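Long-range contacts in chemotaxis protein CheX (Vibrio vulnificus, PDB 6VPW), which probably acts as a chemotaxis phosphatase that removes the phosphoryl group from the response regulator CheY: residues L25-Q30 with M139-Q144; P32-D37 with E133-I138; S60-E65 with K124-R129. All coordinates share one frame; numbering follows the deposited sequence.

Contact 1 of 3, residues L25-Q30 with M139-Q144; sequences LELKPQ and MPFSSQ
Lys28 and Ser142 form an antiparallel, hydrogen-bonded beta pair, and Pro29 with Phe141 is the adjoining non-hydrogen-bonded pair. Lys28 N donates to Ser142 O at 2.8 Å with an N-H...O angle of 164°. Ser142 N returns the bond to Lys28 O. Gln30 N donates to Pro140 O at 2.9 Å. A water donates to both Gln30 O and Pro140 O, so Pro140 O is gripped twice. Phe141 CA adds a CA-H...O contact to Lys28 O at 3.2 Å.

The Phe141 ring is the apolar centre. With CG anti to the carbonyl carbon (chi1 -64°), the ring leaves beside the backbone N, where it meets Leu27 and Pro29. Its CD2 lies 3.9 Å from Leu27 CB, and its CE2 lies 3.8 Å from Pro29 CB. The side chains of Leu27 and Phe141 cross at about a right angle, and Leu27 CD1 reaches CB and CG of Phe141. In the neighbouring pair, Lys28 CG packs against Ser142 OG at 3.2 Å. CB of Gln30 lies 4.0 Å from Pro140 CB.

The pairing attaches strand 28-34, an outer strand of the six-stranded sheet, to strand 137-142. Helix 8-23 covers the face with Phe141: Met16 meets both Phe141 and Pro29, and Leu19 meets Leu27. Strand 148-154 continues the sheet, with Phe141 paired to Ala148.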
ATOM      1  N   LEU A  25     -18.700  -2.783 -16.696  1.00 40.28           N
ATOM      2  CA  LEU A  25     -19.327  -2.011 -15.593  1.00 40.51           C
ATOM      3  C   LEU A  25     -18.933  -0.534 -15.715  1.00 40.94           C
ATOM      4  O   LEU A  25     -17.729  -0.230 -15.903  1.00 40.21           O
ATOM      5  CB  LEU A  25     -18.908  -2.627 -14.255  1.00 40.39           C
ATOM      6  CG  LEU A  25     -19.612  -2.064 -13.023  1.00 41.41           C
ATOM      7  CD1 LEU A  25     -19.770  -3.124 -11.952  1.00 42.48           C
ATOM      8  CD2 LEU A  25     -18.885  -0.843 -12.484  1.00 40.86           C
ATOM      9  N   GLU A  26     -19.923   0.346 -15.579  1.00 41.95           N
ATOM     10  CA  GLU A  26     -19.719   1.804 -15.750  1.00 43.85           C
ATOM     11  C   GLU A  26     -19.676   2.498 -14.388  1.00 42.44           C
ATOM     12  O   GLU A  26     -20.684   2.444 -13.670  1.00 41.49           O
ATOM     13  CB  GLU A  26     -20.851   2.353 -16.618  1.00 49.72           C
ATOM     14  CG  GLU A  26     -20.642   3.780 -17.076  1.00 53.42           C
ATOM     15  CD  GLU A  26     -21.677   4.241 -18.088  1.00 59.62           C
ATOM     16  OE1 GLU A  26     -22.873   3.954 -17.881  1.00 65.30           O
ATOM     17  OE2 GLU A  26     -21.278   4.839 -19.108  1.00 66.76           O
ATOM     18  N   LEU A  27     -18.535   3.103 -14.047  1.00 39.53           N
ATOM     19  CA  LEU A  27     -18.433   3.908 -12.804  1.00 40.61           C
ATOM     20  C   LEU A  27     -18.838   5.347 -13.110  1.00 44.04           C
ATOM     21  O   LEU A  27     -18.545   5.830 -14.227  1.00 42.30           O
ATOM     22  CB  LEU A  27     -17.007   3.891 -12.261  1.00 41.26           C
ATOM     23  CG  LEU A  27     -16.555   2.598 -11.598  1.00 42.43           C
ATOM     24  CD1 LEU A  27     -15.222   2.820 -10.899  1.00 41.56           C
ATOM     25  CD2 LEU A  27     -17.596   2.093 -10.609  1.00 45.17           C
ATOM     26  N   LYS A  28     -19.493   5.982 -12.138  1.00 45.04           N
ATOM     27  CA  LYS A  28     -19.907   7.397 -12.219  1.00 48.01           C
ATOM     28  C   LYS A  28     -18.845   8.215 -11.500  1.00 45.68           C
ATOM     29  O   LYS A  28     -18.743   8.170 -10.278  1.00 45.36           O
ATOM     30  CB  LYS A  28     -21.298   7.581 -11.604  1.00 51.44           C
ATOM     31  CG  LYS A  28     -21.687   9.010 -11.245  1.00 58.83           C
ATOM     32  CD  LYS A  28     -21.749   9.963 -12.415  1.00 61.72           C
ATOM     33  CE  LYS A  28     -22.045  11.390 -11.996  1.00 66.85           C
ATOM     34  NZ  LYS A  28     -23.333  11.515 -11.266  1.00 71.71           N
ATOM     35  N   PRO A  29     -17.993   8.954 -12.237  1.00 45.56           N
ATOM     36  CA  PRO A  29     -16.971   9.777 -11.602  1.00 43.66           C
ATOM     37  C   PRO A  29     -17.544  11.053 -10.984  1.00 44.76           C
ATOM     38  O   PRO A  29     -18.375  11.664 -11.603  1.00 44.42           O
ATOM     39  CB  PRO A  29     -16.036  10.155 -12.763  1.00 43.90           C
ATOM     40  CG  PRO A  29     -16.927  10.099 -13.992  1.00 46.73           C
ATOM     41  CD  PRO A  29     -17.928   8.997 -13.706  1.00 45.91           C
ATOM     42  N   GLN A  30     -17.139  11.350  -9.751  1.00 44.46           N
ATOM     43  CA  GLN A  30     -17.443  12.651  -9.111  1.00 46.62           C
ATOM     44  C   GLN A  30     -16.236  13.540  -9.423  1.00 45.18           C
ATOM     45  O   GLN A  30     -15.219  12.994  -9.872  1.00 44.56           O
ATOM     46  CB  GLN A  30     -17.700  12.504  -7.608  1.00 47.12           C
ATOM     47  CG  GLN A  30     -19.056  11.897  -7.271  1.00 51.56           C
ATOM     48  CD  GLN A  30     -19.157  10.428  -7.615  1.00 51.20           C
ATOM     49  OE1 GLN A  30     -18.250   9.647  -7.347  1.00 52.47           O
ATOM     50  NE2 GLN A  30     -20.283  10.033  -8.186  1.00 52.37           N
ATOM     51  N   MET A 139     -10.187  10.833  -6.122  1.00 32.84           N
ATOM     52  CA  MET A 139     -11.133  10.809  -7.262  1.00 33.72           C
ATOM     53  C   MET A 139     -12.258   9.854  -6.874  1.00 32.42           C
ATOM     54  O   MET A 139     -12.076   8.639  -6.940  1.00 29.87           O
ATOM     55  CB  MET A 139     -10.427  10.323  -8.534  1.00 36.34           C
ATOM     56  CG  MET A 139      -9.020  10.922  -8.712  1.00 39.78           C
ATOM     57  SD  MET A 139      -8.114  10.249 -10.134  1.00 46.15           S
ATOM     58  CE  MET A 139      -6.439  10.674  -9.666  1.00 48.10           C
ATOM     59  N   PRO A 140     -13.396  10.353  -6.338  1.00 33.45           N
ATOM     60  CA  PRO A 140     -14.506   9.480  -5.964  1.00 34.86           C
ATOM     61  C   PRO A 140     -15.280   8.933  -7.172  1.00 33.41           C
ATOM     62  O   PRO A 140     -15.354   9.600  -8.203  1.00 35.56           O
ATOM     63  CB  PRO A 140     -15.454  10.355  -5.116  1.00 38.95           C
ATOM     64  CG  PRO A 140     -14.724  11.689  -4.923  1.00 39.73           C
ATOM     65  CD  PRO A 140     -13.663  11.761  -6.009  1.00 37.35           C
ATOM     66  N   PHE A 141     -15.888   7.763  -6.988  1.00 33.27           N
ATOM     67  CA  PHE A 141     -16.713   7.113  -8.035  1.00 32.66           C
ATOM     68  C   PHE A 141     -17.926   6.468  -7.372  1.00 34.49           C
ATOM     69  O   PHE A 141     -17.848   6.075  -6.178  1.00 33.17           O
ATOM     70  CB  PHE A 141     -15.936   6.037  -8.796  1.00 33.26           C
ATOM     71  CG  PHE A 141     -14.749   6.521  -9.588  1.00 32.52           C
ATOM     72  CD1 PHE A 141     -13.495   6.598  -9.006  1.00 32.35           C
ATOM     73  CD2 PHE A 141     -14.878   6.859 -10.927  1.00 33.50           C
ATOM     74  CE1 PHE A 141     -12.397   7.022  -9.739  1.00 31.93           C
ATOM     75  CE2 PHE A 141     -13.777   7.274 -11.661  1.00 34.65           C
ATOM     76  CZ  PHE A 141     -12.540   7.355 -11.067  1.00 31.66           C
ATOM     77  N   SER A 142     -19.015   6.364  -8.136  1.00 36.09           N
ATOM     78  CA  SER A 142     -20.253   5.761  -7.605  1.00 36.80           C
ATOM     79  C   SER A 142     -20.857   4.780  -8.619  1.00 38.00           C
ATOM     80  O   SER A 142     -20.533   4.855  -9.831  1.00 35.70           O
ATOM     81  CB  SER A 142     -21.233   6.838  -7.248  1.00 39.46           C
ATOM     82  OG  SER A 142     -21.641   7.527  -8.411  1.00 39.10           O
ATOM     83  N   SER A 143     -21.669   3.865  -8.094  1.00 36.59           N
ATOM     84  CA  SER A 143     -22.449   2.888  -8.886  1.00 36.99           C
ATOM     85  C   SER A 143     -23.573   2.392  -7.972  1.00 36.83           C
ATOM     86  O   SER A 143     -23.497   2.640  -6.737  1.00 35.95           O
ATOM     87  CB  SER A 143     -21.594   1.769  -9.389  1.00 35.01           C
ATOM     88  OG  SER A 143     -21.329   0.849  -8.352  1.00 35.55           O
ATOM     89  N   GLN A 144     -24.555   1.695  -8.517  1.00 37.64           N
ATOM     90  CA  GLN A 144     -25.663   1.261  -7.630  1.00 39.67           C
ATOM     91  C   GLN A 144     -25.168   0.128  -6.731  1.00 39.33           C
ATOM     92  O   GLN A 144     -25.809  -0.114  -5.703  1.00 39.20           O
ATOM     93  CB  GLN A 144     -26.883   0.827  -8.438  1.00 42.30           C
ATOM     94  CG  GLN A 144     -26.617  -0.312  -9.403  1.00 42.06           C
ATOM     95  CD  GLN A 144     -27.921  -0.867  -9.908  1.00 44.42           C
ATOM     96  OE1 GLN A 144     -28.626  -1.584  -9.200  1.00 47.01           O
ATOM     97  NE2 GLN A 144     -28.237  -0.556 -11.148  1.00 46.07           N
TER
HETATM   98  O   HOH W   1     -13.313  11.084  -9.805  1.00 42.22           O

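Contact 2 of 3, residues P32-D37 with E133-I138; sequences PRIKKD and EGSIII
Arg33 and Ile138 lie side by side and point the same way, and the flat group here is the guanidinium of Arg33. CG2 of Ile138 approaches it obliquely. Pro140, two residues further along the strand, also packs on the Arg33 side chain, whose NH2 forms a salt bridge with Glu38. Arg33 CG stands between its backbone N and carbonyl carbon (chi1 50°), which places it 4.1 Å from CG2 of Ile138.

The backbones form a short antiparallel pairing. Arg33 N donates to Ile138 O at 3.1 Å, and Ile138 N donates to Arg33 O at 2.9 Å. Lys35 N then bonds Ile136 O at 2.9 Å. Between these bonds, Ile34 faces Ile137 as a non-hydrogen-bonded pair whose side chains diverge. They still meet, as Ile34 CG1 lies 4.1 Å from Ile137 CD1. CG1 of Ile34 also touches Ser135 OG at 3.5 Å. On the side with Ile138, CB of Lys35 packs on Ile138 CG2 at 3.9 Å. The Lys35 chain then runs on fully extended, and NZ forms a salt bridge with Glu151 of strand 148-154.

The chemistry is divided. Main-chain bonds and branched aliphatic groups hold the two segments together. The Arg33 guanidinium turns to nearby Glu38, and the Lys35 ammonium to Glu151. The second pair probably adds a charged link between this edge and the sheet.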
ATOM      1  N   PRO A  32     -12.816  15.198  -9.111  1.00 43.12           N
ATOM      2  CA  PRO A  32     -11.648  14.981  -8.259  1.00 43.54           C
ATOM      3  C   PRO A  32     -11.373  16.249  -7.443  1.00 46.29           C
ATOM      4  O   PRO A  32     -11.793  17.307  -7.848  1.00 45.46           O
ATOM      5  CB  PRO A  32     -10.508  14.670  -9.237  1.00 41.78           C
ATOM      6  CG  PRO A  32     -11.235  14.151 -10.463  1.00 42.15           C
ATOM      7  CD  PRO A  32     -12.503  14.987 -10.534  1.00 43.43           C
ATOM      8  N   ARG A  33     -10.680  16.103  -6.316  1.00 49.17           N
ATOM      9  CA  ARG A  33     -10.389  17.279  -5.462  1.00 51.50           C
ATOM     10  C   ARG A  33      -9.205  16.945  -4.547  1.00 50.00           C
ATOM     11  O   ARG A  33      -8.799  15.745  -4.476  1.00 42.82           O
ATOM     12  CB  ARG A  33     -11.657  17.671  -4.692  1.00 58.02           C
ATOM     13  CG  ARG A  33     -12.328  16.512  -3.962  1.00 61.03           C
ATOM     14  CD  ARG A  33     -13.494  16.901  -3.060  1.00 65.38           C
ATOM     15  NE  ARG A  33     -13.891  15.746  -2.254  1.00 64.73           N
ATOM     16  CZ  ARG A  33     -14.815  14.843  -2.588  1.00 62.51           C
ATOM     17  NH1 ARG A  33     -15.489  14.951  -3.721  1.00 62.40           N
ATOM     18  NH2 ARG A  33     -15.066  13.830  -1.777  1.00 61.24           N
ATOM     19  N   ILE A  34      -8.624  17.978  -3.938  1.00 51.14           N
ATOM     20  CA  ILE A  34      -7.525  17.765  -2.959  1.00 51.11           C
ATOM     21  C   ILE A  34      -8.182  17.157  -1.728  1.00 52.22           C
ATOM     22  O   ILE A  34      -9.170  17.743  -1.241  1.00 51.45           O
ATOM     23  CB  ILE A  34      -6.771  19.070  -2.636  1.00 54.83           C
ATOM     24  CG1 ILE A  34      -6.084  19.642  -3.881  1.00 54.34           C
ATOM     25  CG2 ILE A  34      -5.784  18.840  -1.495  1.00 55.36           C
ATOM     26  CD1 ILE A  34      -5.427  20.988  -3.668  1.00 58.47           C
ATOM     27  N   LYS A  35      -7.688  15.996  -1.295  1.00 50.55           N
ATOM     28  CA  LYS A  35      -8.261  15.342  -0.099  1.00 52.80           C
ATOM     29  C   LYS A  35      -7.958  16.244   1.093  1.00 56.67           C
ATOM     30  O   LYS A  35      -6.877  16.865   1.106  1.00 56.15           O
ATOM     31  CB  LYS A  35      -7.687  13.935   0.079  1.00 51.70           C
ATOM     32  CG  LYS A  35      -8.253  13.143   1.249  1.00 56.26           C
ATOM     33  CD  LYS A  35      -7.742  11.725   1.274  1.00 56.04           C
ATOM     34  CE  LYS A  35      -8.210  10.914   2.463  1.00 55.56           C
ATOM     35  NZ  LYS A  35      -7.707   9.517   2.378  1.00 50.90           N
ATOM     36  N   LYS A  36      -8.910  16.354   2.011  1.00 59.61           N
ATOM     37  CA  LYS A  36      -8.695  17.181   3.221  1.00 65.72           C
ATOM     38  C   LYS A  36      -8.957  16.276   4.425  1.00 67.29           C
ATOM     39  O   LYS A  36      -8.197  15.298   4.582  1.00 65.56           O
ATOM     40  CB  LYS A  36      -9.559  18.445   3.158  1.00 67.39           C
ATOM     41  CG  LYS A  36      -9.270  19.342   1.965  1.00 69.08           C
ATOM     42  CD  LYS A  36     -10.034  20.649   1.986  1.00 72.96           C
ATOM     43  CE  LYS A  36      -9.941  21.408   0.680  1.00 72.58           C
ATOM     44  NZ  LYS A  36     -10.585  20.662  -0.427  1.00 74.24           N
ATOM     45  N   ASP A  37      -9.994  16.580   5.211  1.00 71.49           N
ATOM     46  CA  ASP A  37     -10.371  15.808   6.426  1.00 73.51           C
ATOM     47  C   ASP A  37     -11.513  14.846   6.076  1.00 70.90           C
ATOM     48  O   ASP A  37     -12.008  14.168   6.988  1.00 70.08           O
ATOM     49  CB  ASP A  37     -10.816  16.760   7.541  1.00 76.93           C
ATOM     50  CG  ASP A  37      -9.975  18.022   7.640  1.00 79.45           C
ATOM     51  OD1 ASP A  37      -8.937  18.092   6.952  1.00 77.73           O
ATOM     52  OD2 ASP A  37     -10.383  18.940   8.382  1.00 86.75           O
ATOM     53  N   GLU A 133       5.115  14.317  -0.407  1.00 51.78           N
ATOM     54  CA  GLU A 133       5.262  15.802  -0.296  1.00 54.30           C
ATOM     55  C   GLU A 133       4.330  16.542  -1.260  1.00 54.89           C
ATOM     56  O   GLU A 133       4.067  17.739  -1.022  1.00 60.92           O
ATOM     57  CB  GLU A 133       6.714  16.207  -0.552  1.00 57.65           C
ATOM     58  CG  GLU A 133       7.670  15.645   0.479  1.00 60.84           C
ATOM     59  CD  GLU A 133       7.367  16.076   1.905  1.00 64.81           C
ATOM     60  OE1 GLU A 133       7.279  17.296   2.149  1.00 65.98           O
ATOM     61  OE2 GLU A 133       7.183  15.190   2.758  1.00 67.09           O
ATOM     62  N   GLY A 134       3.868  15.878  -2.317  1.00 51.24           N
ATOM     63  CA  GLY A 134       2.968  16.533  -3.285  1.00 50.85           C
ATOM     64  C   GLY A 134       1.543  16.595  -2.769  1.00 49.56           C
ATOM     65  O   GLY A 134       1.304  16.227  -1.611  1.00 45.40           O
ATOM     66  N   SER A 135       0.619  17.024  -3.627  1.00 50.76           N
ATOM     67  CA  SER A 135      -0.811  17.147  -3.252  1.00 49.66           C
ATOM     68  C   SER A 135      -1.476  15.767  -3.346  1.00 44.91           C
ATOM     69  O   SER A 135      -1.225  15.055  -4.354  1.00 46.19           O
ATOM     70  CB  SER A 135      -1.488  18.173  -4.137  1.00 53.78           C
ATOM     71  OG  SER A 135      -2.850  18.351  -3.780  1.00 60.31           O
ATOM     72  N   ILE A 136      -2.236  15.376  -2.316  1.00 40.04           N
ATOM     73  CA  ILE A 136      -2.985  14.086  -2.381  1.00 39.31           C
ATOM     74  C   ILE A 136      -4.323  14.365  -3.068  1.00 36.96           C
ATOM     75  O   ILE A 136      -5.141  15.115  -2.491  1.00 38.86           O
ATOM     76  CB  ILE A 136      -3.190  13.448  -0.995  1.00 41.28           C
ATOM     77  CG1 ILE A 136      -1.853  13.222  -0.279  1.00 43.03           C
ATOM     78  CG2 ILE A 136      -3.993  12.159  -1.139  1.00 40.84           C
ATOM     79  CD1 ILE A 136      -1.989  12.867   1.174  1.00 45.55           C
ATOM     80  N   ILE A 137      -4.527  13.769  -4.242  1.00 35.33           N
ATOM     81  CA  ILE A 137      -5.784  13.943  -5.027  1.00 34.60           C
ATOM     82  C   ILE A 137      -6.670  12.718  -4.790  1.00 34.63           C
ATOM     83  O   ILE A 137      -6.144  11.576  -4.861  1.00 31.75           O
ATOM     84  CB  ILE A 137      -5.470  14.114  -6.525  1.00 36.84           C
ATOM     85  CG1 ILE A 137      -4.474  15.249  -6.796  1.00 38.01           C
ATOM     86  CG2 ILE A 137      -6.759  14.291  -7.318  1.00 36.59           C
ATOM     87  CD1 ILE A 137      -4.972  16.609  -6.399  1.00 41.50           C
ATOM     88  N   ILE A 138      -7.940  12.945  -4.455  1.00 34.30           N
ATOM     89  CA  ILE A 138      -8.910  11.827  -4.298  1.00 35.70           C
ATOM     90  C   ILE A 138      -9.898  11.949  -5.458  1.00 34.89           C
ATOM     91  O   ILE A 138     -10.324  13.072  -5.743  1.00 34.46           O
ATOM     92  CB  ILE A 138      -9.615  11.820  -2.925  1.00 38.92           C
ATOM     93  CG1 ILE A 138     -10.560  10.619  -2.794  1.00 40.87           C
ATOM     94  CG2 ILE A 138     -10.345  13.133  -2.667  1.00 42.27           C
ATOM     95  CD1 ILE A 138     -11.110  10.412  -1.396  1.00 42.16           C
TER

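Contact 3 of 3, residues S60-E65 with K124-R129; sequences SITFDE and KGHTIR
Ser60 and Thr62 belong to the six-stranded antiparallel sheet and face Ile128 of strand 126-130, which packs across from that sheet instead of pairing into it. The axes of strands 60-63 and 126-129 approach to 9.3 Å and run nearly antiparallel, at 162°. Ile128 lies across from both hydroxyl side chains and slides past Thr62 in the opposite direction. Its CD1 lies 3.2 Å from Thr62 OG1, a tight approach, and its CG2 lies 3.6 Å from Ser60 OG. CG1 of Ile128 is anti to the carbonyl carbon (chi1 -64°), and CD1 at its end also meets Ser60 CB.

The hydroxyls have polar partners elsewhere. Ser60 OG bonds His130 NE2, and Ser45 OG bonds both Thr62 OG1 and His126 NE2. CG2 of Thr62 comes within 4.5 Å of that same His126 nitrogen. At the far end, Lys124 NZ and Glu65 OE2 form a salt bridge with a weak hydrogen bond at 3.4 Å, their side chains crossing at about a right angle.

Strand 56-63 lies between strands 44-51 and 148-154. Residues Thr127 to Arg129 pair antiparallel with a strand of the second subunit, and Ile128 packs on Val119 of that subunit.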
ATOM      1  N   SER A  60      -3.695   4.384  -4.935  1.00 26.84           N
ATOM      2  CA  SER A  60      -4.553   3.355  -4.310  1.00 24.96           C
ATOM      3  C   SER A  60      -5.932   3.406  -4.981  1.00 23.72           C
ATOM      4  O   SER A  60      -6.343   4.496  -5.425  1.00 23.07           O
ATOM      5  CB  SER A  60      -4.660   3.518  -2.813  1.00 26.49           C
ATOM      6  OG  SER A  60      -5.150   4.806  -2.465  1.00 26.55           O
ATOM      7  N   ILE A  61      -6.525   2.232  -5.164  1.00 24.14           N
ATOM      8  CA  ILE A  61      -7.922   2.095  -5.642  1.00 25.88           C
ATOM      9  C   ILE A  61      -8.651   1.376  -4.526  1.00 25.16           C
ATOM     10  O   ILE A  61      -8.226   0.253  -4.181  1.00 24.79           O
ATOM     11  CB  ILE A  61      -8.055   1.300  -6.950  1.00 28.79           C
ATOM     12  CG1 ILE A  61      -7.120   1.815  -8.044  1.00 31.61           C
ATOM     13  CG2 ILE A  61      -9.509   1.320  -7.386  1.00 29.78           C
ATOM     14  CD1 ILE A  61      -7.111   0.942  -9.274  1.00 38.08           C
ATOM     15  N   THR A  62      -9.701   1.997  -4.004  1.00 24.83           N
ATOM     16  CA  THR A  62     -10.465   1.393  -2.892  1.00 25.31           C
ATOM     17  C   THR A  62     -11.876   1.111  -3.389  1.00 25.79           C
ATOM     18  O   THR A  62     -12.460   2.019  -4.030  1.00 24.56           O
ATOM     19  CB  THR A  62     -10.457   2.332  -1.683  1.00 28.57           C
ATOM     20  OG1 THR A  62      -9.092   2.488  -1.272  1.00 29.35           O
ATOM     21  CG2 THR A  62     -11.315   1.799  -0.560  1.00 30.10           C
ATOM     22  N   PHE A  63     -12.389  -0.079  -3.068  1.00 25.44           N
ATOM     23  CA  PHE A  63     -13.748  -0.494  -3.486  1.00 25.77           C
ATOM     24  C   PHE A  63     -14.615  -0.894  -2.296  1.00 26.89           C
ATOM     25  O   PHE A  63     -14.113  -1.556  -1.352  1.00 26.90           O
ATOM     26  CB  PHE A  63     -13.685  -1.746  -4.368  1.00 27.91           C
ATOM     27  CG  PHE A  63     -12.922  -1.589  -5.654  1.00 28.67           C
ATOM     28  CD1 PHE A  63     -13.550  -1.143  -6.801  1.00 30.46           C
ATOM     29  CD2 PHE A  63     -11.566  -1.860  -5.706  1.00 32.21           C
ATOM     30  CE1 PHE A  63     -12.843  -1.001  -7.984  1.00 32.29           C
ATOM     31  CE2 PHE A  63     -10.863  -1.726  -6.891  1.00 32.65           C
ATOM     32  CZ  PHE A  63     -11.509  -1.318  -8.032  1.00 32.03           C
ATOM     33  N   ASP A  64     -15.902  -0.549  -2.388  1.00 28.85           N
ATOM     34  CA  ASP A  64     -16.914  -1.123  -1.466  1.00 30.09           C
ATOM     35  C   ASP A  64     -17.020  -2.606  -1.827  1.00 30.27           C
ATOM     36  O   ASP A  64     -16.843  -2.932  -3.028  1.00 30.18           O
ATOM     37  CB  ASP A  64     -18.280  -0.437  -1.599  1.00 31.68           C
ATOM     38  CG  ASP A  64     -18.321   0.961  -1.011  1.00 33.91           C
ATOM     39  OD1 ASP A  64     -17.370   1.311  -0.313  1.00 35.32           O
ATOM     40  OD2 ASP A  64     -19.305   1.683  -1.262  1.00 36.83           O
ATOM     41  N   GLU A  65     -17.325  -3.463  -0.848  1.00 32.67           N
ATOM     42  CA  GLU A  65     -17.434  -4.926  -1.098  1.00 35.48           C
ATOM     43  C   GLU A  65     -18.442  -5.194  -2.218  1.00 33.46           C
ATOM     44  O   GLU A  65     -18.111  -5.984  -3.128  1.00 33.49           O
ATOM     45  CB  GLU A  65     -17.837  -5.660   0.186  1.00 40.29           C
ATOM     46  CG  GLU A  65     -18.025  -7.153   0.005  1.00 46.97           C
ATOM     47  CD  GLU A  65     -18.120  -7.927   1.310  1.00 52.12           C
ATOM     48  OE1 GLU A  65     -18.222  -9.168   1.253  1.00 62.11           O
ATOM     49  OE2 GLU A  65     -18.073  -7.288   2.376  1.00 52.94           O
ATOM     50  N   LYS A 124     -13.210  -4.523   6.458  1.00 38.42           N
ATOM     51  CA  LYS A 124     -14.476  -3.766   6.334  1.00 41.19           C
ATOM     52  C   LYS A 124     -14.239  -2.333   6.819  1.00 39.53           C
ATOM     53  O   LYS A 124     -13.763  -2.170   7.935  1.00 38.57           O
ATOM     54  CB  LYS A 124     -15.574  -4.457   7.146  1.00 46.44           C
ATOM     55  CG  LYS A 124     -16.993  -3.974   6.884  1.00 54.71           C
ATOM     56  CD  LYS A 124     -17.590  -4.511   5.599  1.00 59.03           C
ATOM     57  CE  LYS A 124     -19.090  -4.323   5.530  1.00 63.99           C
ATOM     58  NZ  LYS A 124     -19.668  -4.980   4.334  1.00 67.58           N
ATOM     59  N   GLY A 125     -14.484  -1.350   5.960  1.00 38.25           N
ATOM     60  CA  GLY A 125     -14.398   0.067   6.356  1.00 38.02           C
ATOM     61  C   GLY A 125     -13.003   0.550   6.708  1.00 35.91           C
ATOM     62  O   GLY A 125     -12.928   1.509   7.475  1.00 36.42           O
ATOM     63  N   HIS A 126     -11.941  -0.037   6.140  1.00 32.65           N
ATOM     64  CA  HIS A 126     -10.572   0.478   6.425  1.00 32.46           C
ATOM     65  C   HIS A 126     -10.353   1.829   5.725  1.00 32.03           C
ATOM     66  O   HIS A 126     -11.093   2.130   4.734  1.00 33.02           O
ATOM     67  CB  HIS A 126      -9.498  -0.529   5.994  1.00 31.28           C
ATOM     68  CG  HIS A 126      -9.354  -0.678   4.516  1.00 30.26           C
ATOM     69  ND1 HIS A 126      -9.925  -1.719   3.826  1.00 30.23           N
ATOM     70  CD2 HIS A 126      -8.688   0.063   3.598  1.00 31.19           C
ATOM     71  CE1 HIS A 126      -9.625  -1.604   2.537  1.00 30.89           C
ATOM     72  NE2 HIS A 126      -8.883  -0.517   2.371  1.00 29.26           N
ATOM     73  N   THR A 127      -9.380   2.616   6.198  1.00 31.02           N
ATOM     74  CA  THR A 127      -9.068   3.927   5.566  1.00 33.32           C
ATOM     75  C   THR A 127      -7.636   3.922   5.031  1.00 33.11           C
ATOM     76  O   THR A 127      -6.797   3.184   5.573  1.00 32.60           O
ATOM     77  CB  THR A 127      -9.250   5.096   6.548  1.00 37.31           C
ATOM     78  OG1 THR A 127      -8.374   4.879   7.646  1.00 42.59           O
ATOM     79  CG2 THR A 127     -10.652   5.218   7.088  1.00 40.02           C
ATOM     80  N   ILE A 128      -7.369   4.772   4.043  1.00 34.16           N
ATOM     81  CA  ILE A 128      -6.034   4.880   3.395  1.00 36.80           C
ATOM     82  C   ILE A 128      -5.534   6.318   3.520  1.00 40.14           C
ATOM     83  O   ILE A 128      -6.345   7.253   3.376  1.00 40.70           O
ATOM     84  CB  ILE A 128      -6.122   4.422   1.929  1.00 42.61           C
ATOM     85  CG1 ILE A 128      -6.491   2.937   1.863  1.00 46.03           C
ATOM     86  CG2 ILE A 128      -4.834   4.726   1.168  1.00 42.30           C
ATOM     87  CD1 ILE A 128      -6.386   2.332   0.493  1.00 49.72           C
ATOM     88  N   ARG A 129      -4.247   6.478   3.811  1.00 38.53           N
ATOM     89  CA  ARG A 129      -3.650   7.828   3.913  1.00 39.95           C
ATOM     90  C   ARG A 129      -2.288   7.790   3.230  1.00 37.90           C
ATOM     91  O   ARG A 129      -1.376   7.105   3.746  1.00 35.19           O
ATOM     92  CB  ARG A 129      -3.552   8.296   5.365  1.00 46.42           C
ATOM     93  CG  ARG A 129      -4.903   8.379   6.060  1.00 53.69           C
ATOM     94  CD  ARG A 129      -4.868   9.187   7.337  1.00 61.50           C
ATOM     95  NE  ARG A 129      -6.108   9.049   8.093  1.00 68.95           N
ATOM     96  CZ  ARG A 129      -6.512   9.879   9.052  1.00 75.71           C
ATOM     97  NH1 ARG A 129      -5.792  10.942   9.367  1.00 76.98           N
ATOM     98  NH2 ARG A 129      -7.653   9.658   9.680  1.00 79.36           N
TER

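Contacts 1 and 2 are successive parts of one pairing, strand 28-34 with strand 137-142, and their centres are 18 Å apart. They meet where Pro140 CG lies 3.6 Å from Arg33 NH1. Contact 3 is nested in the chain within both. Its centre is about 16 Å from that of contact 2, but Lys35 NZ comes within 2.8 Å of Ile128 O. Contact 1 does not touch contact 3; their nearest atoms are about 5 Å apart. The first two contacts complete an edge of the main sheet; the third packs inner strand 56-63 against strand 126-130, which pairs with the second subunit. The Glu-x-x-Asn signature expected of CheX phosphatases lies in helix 85-107, outside all six segments.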